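Matching sites in endoglucanase FnCel5A from Fervidobacterium nodosum, a protein that probably hydrolyses internal beta-1,4-glucosidic bonds of cellulose, as an endoglucanase of glycoside hydrolase family 5 (PDB 3NCO (chain A, 1.50 Å), residues K18-G23 and G287-Y292), and in its relative endoglucanase from Fervidobacterium pennivorans (PDB 6KDD (chain B, 1.92 Å), residues K18-G23 and G287-Y292). One frame, after least-squares fit of the local backbone (RMSD 0.25 Å); residues are numbered along the deposited sequences.

Structure 1 (3NCO); sequences KMIGHG and GFSLAY.
His22 and Leu290 are neighbours on one face of the sheet, their side chains crossing at a slant, where the first and last strands of the (beta/alpha)8 barrel, 22-25 and 289-292, run parallel and close the cylinder. Methyl CD2 of Leu290 lies over one face of the imidazole, 4.3 Å from the centroid of the His22 ring and offset toward the rim, a CH-pi contact. The other methyl, CD1, comes within 4.0 Å of His22 CD2. Leucine CG sits between its own backbone N and carbonyl carbon (chi1 57°), which brings the branch against the neighbouring strand, with Leu290 CG 3.8 Å from Gly21 O. Gly21 O accepts a hydrogen bond from Leu290 N at 3.0 Å, and further along Tyr292 N hydrogen-bonds Gly23 O at 3.1 Å. Just ahead of strand 22-25, Ile20 CB packs 3.7 Å from Ser289 CB. Farther out, His22 NE2 is hydrogen-bonded to Glu284 of helix 269-285, which should limit rotation of the ring, while Ser289 OG is hydrogen-bonded to Asn17 OD1 and Tyr292 OH to Phe299 O.

Structure 2 (6KDD); sequences KIIGKG and GFSYAY.
Lys22 and Tyr290 lie side by side with their side chains pointing the same way. The phenol ring leans toward the lysine backbone: Lys22 CA stands over one face of the Tyr290 ring, 4.1 Å from the centroid and offset toward the rim, a CH-pi contact. Beyond the ring, Tyr290 OH comes within 3.4 Å of Lys22 CG. Tyrosine CG sits between its own backbone N and carbonyl carbon (chi1 61°), which brings the ring against the neighbouring strand, with Tyr290 CG 4.2 Å from Gly21 O. Gly21 O accepts a hydrogen bond from Tyr290 N at 3.1 Å, and further along Tyr292 N hydrogen-bonds Gly23 O at 2.9 Å. Just ahead of strand 22-25, Ile20 CB packs 3.6 Å from Ser289 CB. Farther out, Lys22 NZ forms a salt bridge with Glu284 of helix 269-285, holding the chain's end, and Tyr290 OH makes a weak hydrogen bond to Val317 O. Ser289 OG is hydrogen-bonded to Asn17 OD1 and Tyr292 OH to Phe299 O.

Structure 1 against structure 2
The hydroxyl of Tyr290(B) reaches into space that the imidazole of His22(A) fills: after superposition Tyr290(B) OH is 1.1 Å apart from the place of His22(A) CD2. Leu290(A) and Tyr290(B), both buried, start out alike: the CB atoms coincide within the error, chi1 is 57° in Leu290(A) and 61° in Tyr290(B), and CG lies on CG 0.5 Å apart and CD1 on CD1 0.4 Å apart after superposition. What the tyrosine adds is its outer end, CE2, CZ and OH, for which Leu290(A) has nothing.

At position 22 the side chains take different courses. The CB atoms of His22(A) and Lys22(B) stand 0.8 Å apart, and from CG onward neither side chain has a counterpart in the other: a flat ring in one protein and an aliphatic chain with an amine end in the other follow different paths. The two exchanges may be coupled, since an imidazole placed as in His22(A) would probably collide with a hydroxyl placed as in Tyr290(B), yet residues 22 and 290 touch in both structures. The backbone bonds of Gly21(A) O with Leu290(A) N and of Gly21(B) O with Tyr290(B) N are kept, and Ile20(A) and Ile20(B), and Ser289(A) and Ser289(B), keep the same places within the error. Away from this interface, Met19(A) carries a selenium with no counterpart in Ile19(B), whose CG1 likewise has none in Met19(A).

Structure 1 (3NCO)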
loop_
_atom_site.group_PDB
_atom_site.type_symbol
_atom_site.label_atom_id
_atom_site.label_comp_id
_atom_site.label_asym_id
_atom_site.label_seq_id
_atom_site.Cartn_x
_atom_site.Cartn_y
_atom_site.Cartn_z
ATOM N N LYS A 18 -9.958 -4.294 10.059
ATOM C CA LYS A 18 -10.333 -5.707 9.798
ATOM C C LYS A 18 -11.032 -5.874 8.454
ATOM O O LYS A 18 -10.961 -6.952 7.814
ATOM C CB LYS A 18 -11.251 -6.221 10.920
ATOM C CG LYS A 18 -10.467 -6.661 12.106
ATOM C CD LYS A 18 -11.385 -6.952 13.300
ATOM C CE LYS A 18 -11.704 -8.442 13.385
ATOM N NZ LYS A 18 -12.524 -8.913 12.214
HETATM N N MSE A 19 -11.713 -4.813 8.024
HETATM C CA MSE A 19 -12.349 -4.807 6.697
HETATM C C MSE A 19 -11.346 -4.856 5.541
HETATM O O MSE A 19 -11.662 -5.390 4.457
HETATM C CB MSE A 19 -13.276 -3.624 6.556
HETATM C CG MSE A 19 -14.527 -3.731 7.412
HETATM SE SE MSE A 19 -15.477 -1.980 7.321
HETATM C CE MSE A 19 -15.432 -1.616 5.420
ATOM N N ILE A 20 -10.146 -4.319 5.759
ATOM C CA ILE A 20 -9.066 -4.487 4.756
ATOM C C ILE A 20 -8.790 -5.988 4.559
ATOM O O ILE A 20 -8.581 -6.448 3.434
ATOM C CB ILE A 20 -7.770 -3.722 5.155
ATOM C CG1 ILE A 20 -8.092 -2.215 5.251
ATOM C CG2 ILE A 20 -6.623 -4.000 4.154
ATOM C CD1 ILE A 20 -6.872 -1.425 5.776
ATOM N N GLY A 21 -8.778 -6.723 5.667
ATOM C CA GLY A 21 -8.612 -8.162 5.609
ATOM C C GLY A 21 -7.394 -8.639 4.825
ATOM O O GLY A 21 -6.265 -8.313 5.133
ATOM N N HIS A 22 -7.640 -9.494 3.837
ATOM C CA HIS A 22 -6.598 -9.908 2.930
ATOM C C HIS A 22 -6.817 -9.269 1.563
ATOM O O HIS A 22 -7.802 -9.573 0.869
ATOM C CB HIS A 22 -6.580 -11.424 2.792
ATOM C CG HIS A 22 -6.187 -12.161 4.046
ATOM N ND1 HIS A 22 -6.891 -12.061 5.226
ATOM C CD2 HIS A 22 -5.198 -13.063 4.281
ATOM C CE1 HIS A 22 -6.350 -12.860 6.137
ATOM N NE2 HIS A 22 -5.319 -13.476 5.591
ATOM N N GLY A 23 -5.885 -8.376 1.216
ATOM C CA GLY A 23 -6.025 -7.553 0.035
ATOM C C GLY A 23 -4.928 -7.772 -0.974
ATOM O O GLY A 23 -4.048 -8.658 -0.791
ATOM N N GLY A 287 -2.686 -9.596 14.144
ATOM C CA GLY A 287 -3.874 -8.771 13.940
ATOM C C GLY A 287 -3.678 -7.662 12.915
ATOM O O GLY A 287 -4.419 -6.661 12.885
ATOM N N PHE A 288 -2.681 -7.842 12.046
ATOM C CA PHE A 288 -2.440 -6.882 10.961
ATOM C C PHE A 288 -3.294 -7.242 9.743
ATOM O O PHE A 288 -3.352 -8.393 9.334
ATOM C CB PHE A 288 -0.979 -6.903 10.493
ATOM C CG PHE A 288 0.033 -6.594 11.570
ATOM C CD1 PHE A 288 -0.335 -6.000 12.771
ATOM C CD2 PHE A 288 1.403 -6.870 11.343
ATOM C CE1 PHE A 288 0.630 -5.742 13.733
ATOM C CE2 PHE A 288 2.404 -6.580 12.296
ATOM C CZ PHE A 288 1.994 -5.992 13.501
ATOM N N SER A 289 -3.963 -6.260 9.163
ATOM C CA SER A 289 -4.514 -6.482 7.835
ATOM C C SER A 289 -3.361 -6.482 6.837
ATOM O O SER A 289 -2.231 -6.203 7.195
ATOM C CB SER A 289 -5.506 -5.428 7.501
ATOM O OG SER A 289 -4.824 -4.198 7.447
ATOM N N LEU A 290 -3.628 -6.867 5.588
ATOM C CA LEU A 290 -2.460 -7.018 4.667
ATOM C C LEU A 290 -2.900 -6.955 3.213
ATOM O O LEU A 290 -4.035 -7.358 2.891
ATOM C CB LEU A 290 -1.727 -8.334 4.968
ATOM C CG LEU A 290 -2.647 -9.551 4.865
ATOM C CD1 LEU A 290 -2.512 -10.208 3.494
ATOM C CD2 LEU A 290 -2.384 -10.572 5.964
ATOM N N ALA A 291 -1.981 -6.468 2.363
ATOM C CA ALA A 291 -2.166 -6.371 0.888
ATOM C C ALA A 291 -0.872 -6.937 0.227
ATOM O O ALA A 291 0.254 -6.457 0.484
ATOM C CB ALA A 291 -2.381 -4.890 0.463
ATOM N N TYR A 292 -1.005 -8.003 -0.563
ATOM C CA TYR A 292 0.154 -8.515 -1.258
ATOM C C TYR A 292 0.536 -7.589 -2.422
ATOM O O TYR A 292 -0.338 -7.100 -3.105
ATOM C CB TYR A 292 -0.169 -9.979 -1.723
ATOM C CG TYR A 292 0.904 -10.596 -2.573
ATOM C CD1 TYR A 292 1.965 -11.309 -1.986
ATOM C CD2 TYR A 292 0.862 -10.497 -3.966
ATOM C CE1 TYR A 292 2.957 -11.829 -2.756
ATOM C CE2 TYR A 292 1.852 -11.065 -4.750
ATOM C CZ TYR A 292 2.908 -11.726 -4.120
ATOM O OH TYR A 292 3.928 -12.269 -4.886
#

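Structure 2 (6KDD)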
loop_
_atom_site.group_PDB
_atom_site.type_symbol
_atom_site.label_atom_id
_atom_site.label_comp_id
_atom_site.label_asym_id
_atom_site.label_seq_id
_atom_site.Cartn_x
_atom_site.Cartn_y
_atom_site.Cartn_z
ATOM N N LYS B 18 -10.167 -4.460 10.063
ATOM C CA LYS B 18 -10.671 -5.789 9.753
ATOM C C LYS B 18 -11.368 -5.852 8.390
ATOM O O LYS B 18 -11.486 -6.949 7.854
ATOM C CB LYS B 18 -11.615 -6.296 10.847
ATOM C CG LYS B 18 -10.892 -6.802 12.088
ATOM C CD LYS B 18 -11.816 -7.015 13.283
ATOM C CE LYS B 18 -11.031 -7.081 14.578
ATOM N NZ LYS B 18 -11.628 -8.058 15.517
ATOM N N ILE B 19 -11.866 -4.733 7.830
ATOM C CA ILE B 19 -12.471 -4.904 6.514
ATOM C C ILE B 19 -11.426 -4.726 5.405
ATOM O O ILE B 19 -11.741 -4.954 4.245
ATOM C CB ILE B 19 -13.749 -4.079 6.261
ATOM C CG1 ILE B 19 -13.458 -2.575 6.175
ATOM C CG2 ILE B 19 -14.864 -4.444 7.263
ATOM C CD1 ILE B 19 -14.493 -1.819 5.386
ATOM N N ILE B 20 -10.194 -4.320 5.740
ATOM C CA ILE B 20 -9.093 -4.529 4.809
ATOM C C ILE B 20 -8.842 -6.023 4.683
ATOM O O ILE B 20 -8.801 -6.557 3.567
ATOM C CB ILE B 20 -7.843 -3.770 5.264
ATOM C CG1 ILE B 20 -8.181 -2.282 5.366
ATOM C CG2 ILE B 20 -6.694 -4.011 4.299
ATOM C CD1 ILE B 20 -7.133 -1.420 6.016
ATOM N N GLY B 21 -8.652 -6.691 5.847
ATOM C CA GLY B 21 -8.554 -8.140 5.844
ATOM C C GLY B 21 -7.446 -8.624 4.916
ATOM O O GLY B 21 -6.302 -8.191 5.059
ATOM N N LYS B 22 -7.819 -9.500 3.975
ATOM C CA LYS B 22 -6.911 -10.097 3.013
ATOM C C LYS B 22 -6.950 -9.255 1.733
ATOM O O LYS B 22 -8.012 -9.146 1.116
ATOM C CB LYS B 22 -7.398 -11.505 2.663
ATOM C CG LYS B 22 -7.644 -12.454 3.838
ATOM C CD LYS B 22 -8.012 -13.842 3.301
ATOM C CE LYS B 22 -8.275 -14.907 4.349
ATOM N NZ LYS B 22 -7.542 -14.569 5.592
ATOM N N GLY B 23 -5.792 -8.707 1.325
ATOM C CA GLY B 23 -5.804 -7.707 0.270
ATOM C C GLY B 23 -4.736 -7.956 -0.780
ATOM O O GLY B 23 -3.787 -8.729 -0.531
ATOM N N GLY B 287 -2.540 -9.685 14.035
ATOM C CA GLY B 287 -3.750 -8.893 13.840
ATOM C C GLY B 287 -3.559 -7.766 12.824
ATOM O O GLY B 287 -4.257 -6.754 12.873
ATOM N N PHE B 288 -2.607 -7.943 11.900
ATOM C CA PHE B 288 -2.339 -6.896 10.923
ATOM C C PHE B 288 -3.150 -7.232 9.680
ATOM O O PHE B 288 -3.155 -8.399 9.302
ATOM C CB PHE B 288 -0.880 -6.965 10.450
ATOM C CG PHE B 288 0.152 -6.577 11.478
ATOM C CD1 PHE B 288 -0.233 -6.050 12.706
ATOM C CD2 PHE B 288 1.509 -6.783 11.226
ATOM C CE1 PHE B 288 0.720 -5.694 13.647
ATOM C CE2 PHE B 288 2.460 -6.437 12.180
ATOM C CZ PHE B 288 2.058 -5.898 13.382
ATOM N N SER B 289 -3.837 -6.245 9.073
ATOM C CA SER B 289 -4.421 -6.515 7.761
ATOM C C SER B 289 -3.263 -6.520 6.755
ATOM O O SER B 289 -2.172 -6.036 7.057
ATOM C CB SER B 289 -5.437 -5.465 7.348
ATOM O OG SER B 289 -4.861 -4.171 7.480
ATOM N N TYR B 290 -3.523 -6.934 5.518
ATOM C CA TYR B 290 -2.399 -6.964 4.595
ATOM C C TYR B 290 -2.845 -6.789 3.149
ATOM O O TYR B 290 -3.975 -7.095 2.816
ATOM C CB TYR B 290 -1.650 -8.293 4.717
ATOM C CG TYR B 290 -2.388 -9.578 4.423
ATOM C CD1 TYR B 290 -2.482 -10.101 3.133
ATOM C CD2 TYR B 290 -2.952 -10.314 5.463
ATOM C CE1 TYR B 290 -3.146 -11.288 2.875
ATOM C CE2 TYR B 290 -3.603 -11.528 5.214
ATOM C CZ TYR B 290 -3.680 -12.031 3.928
ATOM O OH TYR B 290 -4.314 -13.241 3.663
ATOM N N ALA B 291 -1.889 -6.405 2.304
ATOM C CA ALA B 291 -2.088 -6.370 0.860
ATOM C C ALA B 291 -0.816 -6.858 0.183
ATOM O O ALA B 291 0.270 -6.267 0.304
ATOM C CB ALA B 291 -2.495 -5.003 0.373
ATOM N N TYR B 292 -0.978 -7.976 -0.519
ATOM C CA TYR B 292 0.125 -8.598 -1.210
ATOM C C TYR B 292 0.606 -7.703 -2.359
ATOM O O TYR B 292 -0.216 -7.110 -3.055
ATOM C CB TYR B 292 -0.310 -9.970 -1.714
ATOM C CG TYR B 292 0.776 -10.643 -2.516
ATOM C CD1 TYR B 292 1.911 -11.143 -1.875
ATOM C CD2 TYR B 292 0.694 -10.735 -3.905
ATOM C CE1 TYR B 292 2.952 -11.705 -2.611
ATOM C CE2 TYR B 292 1.698 -11.363 -4.642
ATOM C CZ TYR B 292 2.836 -11.811 -3.987
ATOM O OH TYR B 292 3.850 -12.380 -4.693
#